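Local coordinates for iminosuccinate reductase (Paracoccus denitrificans, PDB 6RQA), which catalyses the NADH-dependent reduction of iminosuccinate to L-aspartate, regenerating the amino donor for the first step of the beta-hydroxyaspartate cycle, at residues Gly90-Asn95 with Ile102-Thr107; Pro59-Ala64 with Tyr72-Gly77; Leu127-Thr132 with Gly157-Phe162; Ser106-Phe111 with Gln318-Ala323. One frame throughout, in Å; residues are numbered along the deposited sequence.

Interaction 1: Gly90-Asn95 with Ile102-Thr107; sequences GGYWPN and INHQST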
# COMPACT_ATOMS: atom_id res chain seq x y z
N GLY A 90 -1.24 3.21 -7.32
CA GLY A 90 -1.81 4.14 -8.27
C GLY A 90 -3.32 4.06 -8.30
O GLY A 90 -3.95 3.68 -7.31
N GLY A 91 -3.92 4.42 -9.44
CA GLY A 91 -5.36 4.35 -9.56
C GLY A 91 -5.94 5.14 -10.72
O GLY A 91 -5.44 5.06 -11.85
N TYR A 92 -6.99 5.91 -10.44
CA TYR A 92 -7.79 6.54 -11.48
C TYR A 92 -7.90 8.04 -11.20
O TYR A 92 -8.43 8.44 -10.17
CB TYR A 92 -9.18 5.91 -11.55
CG TYR A 92 -10.04 6.40 -12.69
CD1 TYR A 92 -9.90 5.87 -13.97
CD2 TYR A 92 -11.01 7.38 -12.49
CE1 TYR A 92 -10.69 6.31 -15.01
CE2 TYR A 92 -11.80 7.82 -13.53
CZ TYR A 92 -11.63 7.29 -14.79
OH TYR A 92 -12.42 7.73 -15.83
N TRP A 93 -7.40 8.85 -12.13
CA TRP A 93 -7.56 10.30 -12.08
C TRP A 93 -8.55 10.72 -13.16
O TRP A 93 -8.21 10.74 -14.35
CB TRP A 93 -6.21 11.01 -12.29
CG TRP A 93 -5.48 11.29 -11.01
CD1 TRP A 93 -5.22 12.52 -10.48
CD2 TRP A 93 -4.93 10.33 -10.10
NE1 TRP A 93 -4.54 12.39 -9.29
CE2 TRP A 93 -4.35 11.06 -9.04
CE3 TRP A 93 -4.88 8.94 -10.07
CZ2 TRP A 93 -3.71 10.43 -7.97
CZ3 TRP A 93 -4.25 8.32 -9.01
CH2 TRP A 93 -3.68 9.06 -7.97
N PRO A 94 -9.79 11.07 -12.79
CA PRO A 94 -10.82 11.33 -13.82
C PRO A 94 -10.55 12.55 -14.68
O PRO A 94 -11.10 12.63 -15.78
CB PRO A 94 -12.10 11.52 -12.99
CG PRO A 94 -11.80 10.90 -11.66
CD PRO A 94 -10.34 11.12 -11.43
N ASN A 95 -9.73 13.50 -14.23
CA ASN A 95 -9.51 14.74 -14.95
C ASN A 95 -8.12 14.82 -15.56
O ASN A 95 -7.64 15.91 -15.88
CB ASN A 95 -9.75 15.93 -14.03
CG ASN A 95 -10.99 15.76 -13.18
OD1 ASN A 95 -10.93 15.84 -11.95
ND2 ASN A 95 -12.12 15.52 -13.82
N ILE A 102 -3.41 9.78 -19.61
CA ILE A 102 -4.53 8.86 -19.47
C ILE A 102 -4.99 8.83 -18.02
O ILE A 102 -4.24 9.16 -17.09
CB ILE A 102 -4.15 7.45 -19.97
CG1 ILE A 102 -3.05 6.84 -19.10
CG2 ILE A 102 -3.70 7.51 -21.42
CD1 ILE A 102 -2.65 5.45 -19.53
N ASN A 103 -6.25 8.45 -17.82
CA ASN A 103 -6.83 8.52 -16.48
C ASN A 103 -6.26 7.45 -15.56
O ASN A 103 -6.12 7.69 -14.36
CB ASN A 103 -8.35 8.41 -16.56
CG ASN A 103 -9.00 9.58 -17.27
OD1 ASN A 103 -8.39 10.64 -17.44
ND2 ASN A 103 -10.25 9.41 -17.69
N HIS A 104 -5.93 6.28 -16.10
CA HIS A 104 -5.38 5.19 -15.31
C HIS A 104 -3.87 5.36 -15.17
O HIS A 104 -3.15 5.41 -16.17
CB HIS A 104 -5.71 3.84 -15.95
CG HIS A 104 -7.16 3.47 -15.86
ND1 HIS A 104 -7.75 3.09 -14.68
CD2 HIS A 104 -8.12 3.42 -16.80
CE1 HIS A 104 -9.03 2.81 -14.90
NE2 HIS A 104 -9.28 3.01 -16.18
N GLN A 105 -3.40 5.45 -13.93
CA GLN A 105 -1.98 5.55 -13.63
C GLN A 105 -1.63 4.54 -12.55
O GLN A 105 -2.29 4.49 -11.51
CB GLN A 105 -1.60 6.96 -13.16
CG GLN A 105 -1.88 8.05 -14.19
CD GLN A 105 -0.99 7.93 -15.41
OE1 GLN A 105 0.16 7.48 -15.33
NE2 GLN A 105 -1.51 8.33 -16.57
N SER A 106 -0.60 3.73 -12.80
CA SER A 106 -0.21 2.70 -11.85
C SER A 106 1.27 2.39 -12.03
O SER A 106 1.86 2.67 -13.07
CB SER A 106 -1.06 1.43 -12.01
OG SER A 106 -0.87 0.85 -13.29
N THR A 107 1.85 1.79 -10.99
CA THR A 107 3.26 1.45 -10.97
C THR A 107 3.46 0.24 -10.08
O THR A 107 2.94 0.20 -8.96
CB THR A 107 4.11 2.62 -10.46
OG1 THR A 107 3.81 3.80 -11.22
CG2 THR A 107 5.60 2.31 -10.60

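Interaction 2: Pro59-Ala64 with Tyr72-Gly77; sequences PVVREA and YGFKGG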
# COMPACT_ATOMS: atom_id res chain seq x y z
N PRO A 59 -4.86 -7.65 1.45
CA PRO A 59 -6.08 -6.83 1.48
C PRO A 59 -5.88 -5.53 0.70
O PRO A 59 -4.89 -4.82 0.89
CB PRO A 59 -6.28 -6.56 2.98
CG PRO A 59 -5.61 -7.71 3.65
CD PRO A 59 -4.43 -8.05 2.80
N VAL A 60 -6.83 -5.24 -0.18
CA VAL A 60 -6.70 -4.12 -1.10
C VAL A 60 -6.99 -2.82 -0.36
O VAL A 60 -8.01 -2.69 0.33
CB VAL A 60 -7.63 -4.29 -2.31
CG1 VAL A 60 -7.56 -3.07 -3.21
CG2 VAL A 60 -7.27 -5.55 -3.07
N VAL A 61 -6.10 -1.85 -0.50
CA VAL A 61 -6.36 -0.47 -0.09
C VAL A 61 -6.88 0.29 -1.30
O VAL A 61 -6.33 0.18 -2.40
CB VAL A 61 -5.10 0.19 0.48
CG1 VAL A 61 -5.37 1.65 0.83
CG2 VAL A 61 -4.62 -0.56 1.71
N ARG A 62 -7.96 1.05 -1.10
CA ARG A 62 -8.55 1.82 -2.19
C ARG A 62 -9.22 3.04 -1.56
O ARG A 62 -10.25 2.91 -0.90
CB ARG A 62 -9.56 0.99 -2.98
CG ARG A 62 -9.83 1.52 -4.38
CD ARG A 62 -10.78 0.60 -5.14
NE ARG A 62 -10.87 0.96 -6.55
CZ ARG A 62 -11.66 0.36 -7.43
NH1 ARG A 62 -11.67 0.75 -8.70
NH2 ARG A 62 -12.46 -0.63 -7.04
N GLU A 63 -8.63 4.21 -1.77
CA GLU A 63 -9.04 5.43 -1.10
C GLU A 63 -9.40 6.52 -2.10
O GLU A 63 -8.68 6.73 -3.08
CB GLU A 63 -7.94 5.94 -0.16
CG GLU A 63 -7.58 4.97 0.95
CD GLU A 63 -8.69 4.85 1.98
OE1 GLU A 63 -9.25 5.90 2.37
OE2 GLU A 63 -9.00 3.71 2.39
N ALA A 64 -10.52 7.19 -1.85
CA ALA A 64 -10.86 8.42 -2.57
C ALA A 64 -10.26 9.57 -1.78
O ALA A 64 -10.85 10.09 -0.84
CB ALA A 64 -12.37 8.56 -2.73
N TYR A 72 -7.07 6.19 -5.31
CA TYR A 72 -5.69 5.76 -5.12
C TYR A 72 -5.63 4.64 -4.09
O TYR A 72 -6.39 4.65 -3.11
CB TYR A 72 -4.82 6.95 -4.68
CG TYR A 72 -3.36 6.60 -4.47
CD1 TYR A 72 -2.51 6.40 -5.55
CD2 TYR A 72 -2.84 6.48 -3.19
CE1 TYR A 72 -1.18 6.09 -5.36
CE2 TYR A 72 -1.51 6.16 -2.99
CZ TYR A 72 -0.68 5.97 -4.08
OH TYR A 72 0.64 5.66 -3.88
N GLY A 73 -4.73 3.69 -4.30
CA GLY A 73 -4.61 2.58 -3.38
C GLY A 73 -3.51 1.63 -3.81
O GLY A 73 -2.74 1.91 -4.73
N PHE A 74 -3.46 0.49 -3.13
CA PHE A 74 -2.42 -0.51 -3.35
C PHE A 74 -3.05 -1.89 -3.49
O PHE A 74 -4.06 -2.20 -2.86
CB PHE A 74 -1.40 -0.54 -2.21
CG PHE A 74 -1.21 0.79 -1.53
CD1 PHE A 74 -0.59 1.84 -2.19
CD2 PHE A 74 -1.63 0.98 -0.22
CE1 PHE A 74 -0.41 3.06 -1.56
CE2 PHE A 74 -1.45 2.19 0.41
CZ PHE A 74 -0.84 3.23 -0.26
N LYS A 75 -2.42 -2.73 -4.31
CA LYS A 75 -2.79 -4.14 -4.47
C LYS A 75 -1.51 -4.96 -4.29
O LYS A 75 -0.77 -5.18 -5.25
CB LYS A 75 -3.45 -4.40 -5.82
CG LYS A 75 -4.88 -3.89 -5.91
CD LYS A 75 -5.52 -4.24 -7.25
CE LYS A 75 -6.97 -3.78 -7.31
NZ LYS A 75 -7.59 -4.09 -8.63
N GLY A 76 -1.26 -5.40 -3.06
CA GLY A 76 -0.10 -6.21 -2.78
C GLY A 76 -0.38 -7.70 -2.87
O GLY A 76 -1.53 -8.13 -2.97
N GLY A 77 0.69 -8.48 -2.83
CA GLY A 77 0.56 -9.93 -2.91
C GLY A 77 1.92 -10.58 -2.79
O GLY A 77 2.96 -9.92 -2.83
O HOH W 1 -2.60 -4.29 -0.85

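Interaction 3: Leu127-Thr132 with Gly157-Phe162; sequences LTALRT and GHQSAF. With NAD (nicotinamide-adenine-dinucleotide), chain C.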
# COMPACT_ATOMS: atom_id res chain seq x y z
N LEU A 127 1.05 -2.68 -18.56
CA LEU A 127 1.00 -3.99 -17.90
C LEU A 127 -0.41 -4.33 -17.44
O LEU A 127 -0.84 -5.48 -17.56
CB LEU A 127 1.97 -4.02 -16.72
CG LEU A 127 3.47 -4.12 -17.04
CD1 LEU A 127 4.27 -4.30 -15.76
CD2 LEU A 127 3.74 -5.26 -18.00
N THR A 128 -1.14 -3.34 -16.92
CA THR A 128 -2.49 -3.60 -16.43
C THR A 128 -3.40 -4.10 -17.55
O THR A 128 -4.11 -5.10 -17.39
CB THR A 128 -3.07 -2.33 -15.81
OG1 THR A 128 -2.22 -1.89 -14.74
CG2 THR A 128 -4.47 -2.61 -15.26
N ALA A 129 -3.38 -3.42 -18.70
CA ALA A 129 -4.21 -3.85 -19.82
C ALA A 129 -3.80 -5.23 -20.32
O ALA A 129 -4.66 -6.03 -20.71
CB ALA A 129 -4.13 -2.82 -20.96
N LEU A 130 -2.50 -5.53 -20.30
CA LEU A 130 -2.03 -6.82 -20.79
C LEU A 130 -2.48 -7.96 -19.88
O LEU A 130 -3.01 -8.97 -20.36
CB LEU A 130 -0.51 -6.80 -20.94
CG LEU A 130 0.03 -6.00 -22.12
CD1 LEU A 130 1.54 -6.02 -22.13
CD2 LEU A 130 -0.54 -6.53 -23.43
N ARG A 131 -2.26 -7.82 -18.57
CA ARG A 131 -2.65 -8.91 -17.67
C ARG A 131 -4.16 -9.04 -17.57
O ARG A 131 -4.67 -10.14 -17.33
CB ARG A 131 -2.02 -8.72 -16.28
CG ARG A 131 -2.34 -7.41 -15.56
CD ARG A 131 -3.64 -7.47 -14.76
NE ARG A 131 -3.68 -6.48 -13.70
CZ ARG A 131 -4.78 -6.14 -13.03
NH1 ARG A 131 -4.72 -5.23 -12.07
NH2 ARG A 131 -5.94 -6.70 -13.34
N THR A 132 -4.90 -7.94 -17.74
CA THR A 132 -6.35 -8.02 -17.78
C THR A 132 -6.82 -8.80 -19.00
O THR A 132 -7.72 -9.64 -18.90
CB THR A 132 -6.97 -6.62 -17.78
OG1 THR A 132 -6.44 -5.87 -16.67
CG2 THR A 132 -8.48 -6.70 -17.65
N GLY A 157 -13.75 0.37 -25.63
CA GLY A 157 -12.86 1.30 -24.96
C GLY A 157 -11.40 1.06 -25.26
O GLY A 157 -11.06 0.36 -26.23
N HIS A 158 -10.52 1.63 -24.44
CA HIS A 158 -9.09 1.49 -24.66
C HIS A 158 -8.64 0.03 -24.55
O HIS A 158 -7.90 -0.47 -25.40
CB HIS A 158 -8.32 2.36 -23.66
CG HIS A 158 -6.84 2.11 -23.65
ND1 HIS A 158 -6.21 1.43 -22.63
CD2 HIS A 158 -5.87 2.46 -24.53
CE1 HIS A 158 -4.92 1.37 -22.88
NE2 HIS A 158 -4.68 1.98 -24.03
N GLN A 159 -9.10 -0.66 -23.50
CA GLN A 159 -8.64 -2.02 -23.25
C GLN A 159 -9.32 -3.06 -24.13
O GLN A 159 -8.87 -4.21 -24.17
CB GLN A 159 -8.85 -2.38 -21.78
CG GLN A 159 -8.03 -1.54 -20.83
CD GLN A 159 -8.08 -2.05 -19.41
OE1 GLN A 159 -8.92 -2.89 -19.07
NE2 GLN A 159 -7.18 -1.56 -18.57
N SER A 160 -10.39 -2.68 -24.85
CA SER A 160 -11.08 -3.65 -25.70
C SER A 160 -10.17 -4.20 -26.79
O SER A 160 -10.32 -5.36 -27.20
CB SER A 160 -12.33 -3.01 -26.32
OG SER A 160 -11.98 -1.94 -27.17
N ALA A 161 -9.23 -3.39 -27.28
CA ALA A 161 -8.29 -3.87 -28.28
C ALA A 161 -7.39 -4.96 -27.71
O ALA A 161 -7.16 -5.99 -28.35
CB ALA A 161 -7.45 -2.71 -28.81
N PHE A 162 -6.89 -4.76 -26.49
CA PHE A 162 -6.05 -5.77 -25.85
C PHE A 162 -6.84 -7.05 -25.59
O PHE A 162 -6.30 -8.16 -25.73
CB PHE A 162 -5.46 -5.23 -24.55
CG PHE A 162 -4.64 -3.98 -24.74
CD1 PHE A 162 -3.29 -4.07 -25.03
CD2 PHE A 162 -5.22 -2.73 -24.62
CE1 PHE A 162 -2.53 -2.93 -25.21
CE2 PHE A 162 -4.46 -1.59 -24.80
CZ PHE A 162 -3.12 -1.69 -25.09
PA NAD C . -12.71 3.29 -21.29
O1A NAD C . -13.44 4.40 -20.59
O2A NAD C . -11.63 3.33 -22.32
O5B NAD C . -14.04 2.68 -22.22
C5B NAD C . -15.14 2.68 -21.40
C4B NAD C . -16.30 2.07 -22.15
O4B NAD C . -17.37 1.92 -21.24
C3B NAD C . -16.71 3.13 -23.18
O3B NAD C . -15.98 2.81 -24.32
C2B NAD C . -18.20 2.85 -23.33
O2B NAD C . -18.46 1.85 -24.27
C1B NAD C . -18.59 2.26 -21.91
N9A NAD C . -19.24 3.27 -21.07
C8A NAD C . -18.77 4.52 -20.62
N7A NAD C . -19.66 5.17 -19.87
C5A NAD C . -20.77 4.30 -19.82
C6A NAD C . -22.03 4.40 -19.18
N6A NAD C . -22.33 5.51 -18.45
N1A NAD C . -22.95 3.39 -19.30
C2A NAD C . -22.57 2.31 -20.05
N3A NAD C . -21.41 2.07 -20.71
C4A NAD C . -20.52 3.11 -20.57
O3 NAD C . -12.49 2.33 -20.01
PN NAD C . -11.37 1.22 -20.18
O1N NAD C . -11.30 0.39 -21.44
O2N NAD C . -10.28 1.83 -19.37
O5D NAD C . -11.79 -0.07 -19.03
C5D NAD C . -13.15 -0.13 -18.99
C4D NAD C . -13.55 -0.90 -17.76
O4D NAD C . -12.56 -1.93 -17.52
C3D NAD C . -13.47 0.08 -16.55
O3D NAD C . -14.67 -0.06 -15.87
C2D NAD C . -12.29 -0.46 -15.73
O2D NAD C . -12.49 -0.44 -14.36
C1D NAD C . -12.36 -1.95 -16.15
N1N NAD C . -11.02 -2.62 -15.90
C2N NAD C . -11.07 -3.87 -15.37
C3N NAD C . -9.88 -4.55 -15.11
C7N NAD C . -10.02 -5.92 -14.53
O7N NAD C . -9.05 -6.61 -14.25
N7N NAD C . -11.30 -6.37 -14.34
C4N NAD C . -8.66 -3.93 -15.39
C5N NAD C . -8.64 -2.65 -15.92
C6N NAD C . -9.84 -1.98 -16.18

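Interaction 4: Ser106-Phe111 with Gln318-Ala323; sequences STVFLF and QDLAVA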
# COMPACT_ATOMS: atom_id res chain seq x y z
N SER A 106 -0.60 3.73 -12.80
CA SER A 106 -0.21 2.70 -11.85
C SER A 106 1.27 2.39 -12.03
O SER A 106 1.86 2.67 -13.07
CB SER A 106 -1.06 1.43 -12.01
OG SER A 106 -0.87 0.85 -13.29
N THR A 107 1.85 1.79 -10.99
CA THR A 107 3.26 1.45 -10.97
C THR A 107 3.46 0.24 -10.08
O THR A 107 2.94 0.20 -8.96
CB THR A 107 4.11 2.62 -10.46
OG1 THR A 107 3.81 3.80 -11.22
CG2 THR A 107 5.60 2.31 -10.60
N VAL A 108 4.21 -0.75 -10.57
CA VAL A 108 4.49 -1.97 -9.83
C VAL A 108 5.84 -1.84 -9.16
O VAL A 108 6.83 -1.47 -9.80
CB VAL A 108 4.45 -3.21 -10.75
CG1 VAL A 108 4.71 -4.47 -9.94
CG2 VAL A 108 3.11 -3.30 -11.46
N PHE A 109 5.89 -2.13 -7.86
CA PHE A 109 7.13 -2.15 -7.10
C PHE A 109 7.37 -3.57 -6.61
O PHE A 109 6.56 -4.12 -5.87
CB PHE A 109 7.07 -1.18 -5.91
CG PHE A 109 6.69 0.22 -6.29
CD1 PHE A 109 7.58 1.05 -6.96
CD2 PHE A 109 5.44 0.72 -5.97
CE1 PHE A 109 7.23 2.34 -7.30
CE2 PHE A 109 5.08 2.01 -6.31
CZ PHE A 109 5.97 2.82 -6.98
N LEU A 110 8.48 -4.16 -7.04
CA LEU A 110 8.86 -5.50 -6.63
C LEU A 110 9.88 -5.43 -5.50
O LEU A 110 10.74 -4.55 -5.48
CB LEU A 110 9.43 -6.30 -7.81
CG LEU A 110 8.49 -6.52 -8.99
CD1 LEU A 110 9.16 -7.34 -10.08
CD2 LEU A 110 7.20 -7.17 -8.54
N PHE A 111 9.78 -6.37 -4.56
CA PHE A 111 10.67 -6.44 -3.42
C PHE A 111 11.29 -7.82 -3.34
O PHE A 111 10.70 -8.82 -3.76
CB PHE A 111 9.92 -6.13 -2.11
CG PHE A 111 9.60 -4.67 -1.92
CD1 PHE A 111 8.62 -4.06 -2.70
CD2 PHE A 111 10.26 -3.92 -0.97
CE1 PHE A 111 8.32 -2.72 -2.52
CE2 PHE A 111 9.96 -2.58 -0.79
CZ PHE A 111 8.99 -1.98 -1.57
N GLN A 318 -1.58 -10.69 -10.47
CA GLN A 318 -1.51 -10.57 -11.93
C GLN A 318 -0.52 -9.48 -12.34
O GLN A 318 0.28 -9.68 -13.26
CB GLN A 318 -2.90 -10.29 -12.50
CG GLN A 318 -3.88 -11.44 -12.33
CD GLN A 318 -5.31 -11.02 -12.55
OE1 GLN A 318 -5.64 -9.83 -12.47
NE2 GLN A 318 -6.18 -11.98 -12.83
N ASP A 319 -0.57 -8.33 -11.67
CA ASP A 319 0.40 -7.28 -11.94
C ASP A 319 1.81 -7.72 -11.56
O ASP A 319 2.77 -7.45 -12.30
CB ASP A 319 0.02 -6.01 -11.18
CG ASP A 319 -1.38 -5.53 -11.50
OD1 ASP A 319 -1.67 -5.28 -12.69
OD2 ASP A 319 -2.20 -5.41 -10.56
N LEU A 320 1.95 -8.39 -10.42
CA LEU A 320 3.27 -8.84 -9.99
C LEU A 320 3.87 -9.85 -10.96
O LEU A 320 5.06 -9.77 -11.30
CB LEU A 320 3.20 -9.43 -8.58
CG LEU A 320 2.78 -8.50 -7.45
CD1 LEU A 320 2.78 -9.24 -6.12
CD2 LEU A 320 3.70 -7.29 -7.39
N ALA A 321 3.06 -10.80 -11.43
CA ALA A 321 3.56 -11.83 -12.32
C ALA A 321 4.01 -11.25 -13.66
O ALA A 321 5.05 -11.64 -14.19
CB ALA A 321 2.50 -12.91 -12.54
N VAL A 322 3.23 -10.32 -14.21
CA VAL A 322 3.57 -9.77 -15.51
C VAL A 322 4.72 -8.77 -15.40
O VAL A 322 5.46 -8.56 -16.36
CB VAL A 322 2.33 -9.14 -16.17
CG1 VAL A 322 1.98 -7.81 -15.52
CG2 VAL A 322 2.53 -8.98 -17.66
N ALA A 323 4.90 -8.16 -14.23
CA ALA A 323 6.01 -7.22 -14.05
C ALA A 323 7.32 -7.95 -13.79
O ALA A 323 8.38 -7.51 -14.25
CB ALA A 323 5.71 -6.25 -12.90

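Interaction 1: Gly90-Asn95 with Ile102-Thr107
Tyr92 and His104 meet at the loop end of an antiparallel beta hairpin made by strands 84-92 and 104-111. They form a non-hydrogen-bonded pair, and both side chains stand on the same face of the sheet. The two rings make a T-shaped stack. Tyr92 turns its edge, through CD1, onto a face of the imidazole. The ring centroids are 4.9 Å apart and the planes stand at 62°. CG of Tyr92 is anti to the backbone N (chi1 -174°), which lays the ring beside the strand and brings its CD1 edge to His104. The ring of His104 also touches the bound NAD, so this stack borders the cofactor pocket.

Asn103 lies beside Tyr92 and points the same way. Its amide plane is turned 80° from the phenol ring. CB of Asn103 packs 3.5 Å from CE1 of Tyr92. At the far end, ND2 of Asn103 gives a weak hydrogen bond to OH of Tyr92.

The backbones hold these groups in register. Gly91 and Gln105 form the hydrogen-bonded pair, with each N-H given to the other's carbonyl. Trp93 has left the strand, yet its N still bonds to O of Asn103 at 2.8 Å, almost straight. Its indole NE1 bonds to Pro113 O of the second subunit. Gly90 pairs with Ser106 in the next non-hydrogen-bonded position, CA to CA 4.2 Å. Gln105 folds back on its own segment, where NE2 donates to O of Ile102 at 2.9 Å, with that oxygen close to the amide plane of Gln105.

Interaction 2: Pro59-Ala64 with Tyr72-Gly77
O of Phe74 takes two donors. The N-H of Val61 donates to it at 3.1 Å, in the carbonyl plane, and a water adds a weak bond. The same water donates to O of Pro59 and accepts from N of Gly76. It bridges the two strands beside the Val61-Phe74 pair. Gly76 also bonds to the backbone of Phe58.

The pairing is firmer at Glu63 and Tyr72. N of Tyr72 bonds to O of Glu63 at 2.8 Å, with an N-H...O angle of 178°. N of Glu63 returns a bond to O of Tyr72. Between these pairs, CA of Gly73 approaches O of Val61 to 3.1 Å in a CA-H...O contact.

Val61 and Phe74 lie side by side on one face. CB of Val61 sits 3.6 Å from CD2 of the Phe74 ring. On the other face, CG1 of Val60 touches CG of Lys75 at 3.9 Å. On the same face, NH2 of Arg62 hydrogen-bonds to O of Asp243, an NAD-binding residue. Glu63 bonds to Tyr56 of the second subunit. The whole is an antiparallel beta hairpin of strands 55-64 and 71-79, at the edge of the mixed sheet within this chain.

Interaction 3: Leu127-Thr132 with Gly157-Phe162
A Rossmann-type beta-turn-helix binds the NAD diphosphate, and its helix 158-170 meets helix 125-143 through Phe162 and Ala129. The short segments cross at -51°, with axes 9.2 Å apart. CB of Ala129 lies over a face of the Phe162 ring in a CH-pi contact, 4.0 Å from the centroid and 16° off the normal. CD2 of Leu130 comes to the ring at CD1.

Gln159 lies between Ala129 and the nicotinamide ring. Its chain is extended beyond CG, which carries the amide past Ala129 to the cofactor. OE1 of Gln159 is 3.2 Å from C6N of NAD.

The helix start holds the diphosphate through the NAD-binding residues His158 and Gln159. N of His158 bonds to O2A of NAD at 2.9 Å, and N of Gln159 to O1N of NAD at 3.2 Å. Both bonds are nearly straight, and the helix dipole would probably favour these anionic oxygens. NH2 of Arg131, also an NAD-binding residue, lies 3.2 Å from O7N of NAD. OG1 of Thr132 bonds to O of Thr128 and also lies 3.2 Å from C4N of NAD.

Helix 186-195 packs on Ser160 and Ala161, and helix 316-333 packs on Leu127.

Interaction 4: Ser106-Phe111 with Gln318-Ala323
Val108 and Leu110 pack on Leu320 and Ala323, and the join between strand 106-111 and helix 318-323 is mainly apolar. Val108 and Leu110 point to the helix; the alternate Phe109 points away. Val108 sits over Ala323, with CG1 of Val108 3.6 Å from CB of Ala323. A chi1 of -179° sets this methyl opposite the backbone N and brings it to the helix. The same methyl, CG1 of Val108, also meets CD2 of Leu320 at 3.9 Å. The other branch, CG2 of Val108, comes to CB of Asp319 at 4.1 Å.

The side chains of Leu110 and Leu320 run antiparallel past one another. Their CD2 methyls touch at 3.7 Å. CD1 of Leu110 lies by the backbone C of Ala323, at 4.2 Å. Leu320 starts out pointing past the strand, and the end of its chain swings back to it. Its CD2 touches both Val108 and Leu110.

No hydrogen bond crosses between the segments. The polar contacts lead out of them. The carboxylate of Asp319 forms salt bridges with Arg131 and with Lys88, which is probably the proton donor/acceptor, as in relatives.

Aromatic contacts lie with the other strand residues. Phe109 stacks on Phe109 of the second subunit, and Phe111 meets Tyr72 of the second subunit. The short segments cross at -73°, with axes 8.9 Å apart. This is helix-on-sheet packing: helix 316-333 packs on one face of the mixed sheet, and Phe109, pointing away from it, reaches the subunit interface.

How the interactions relate
Along the chain, interaction 2 comes first and closes the short hairpin between residues 64 and 72. Interaction 1 follows in series and closes the next short loop, between residues 95 and 102. The two touch because strands 71-79 and 84-92 are neighbours in the mixed sheet. Interaction 4 starts on residues shared with interaction 1, Ser106 and Thr107, and closes a loop of 206 residues. Interaction 3 is nested inside that loop and links helix 125-143, after strand 118-123, to helix 158-170, after strand 150-154 of the parallel sheet. A salt bridge from Arg131 to Asp319 joins interactions 3 and 4. Interactions 1, 2 and 4 also touch the second subunit.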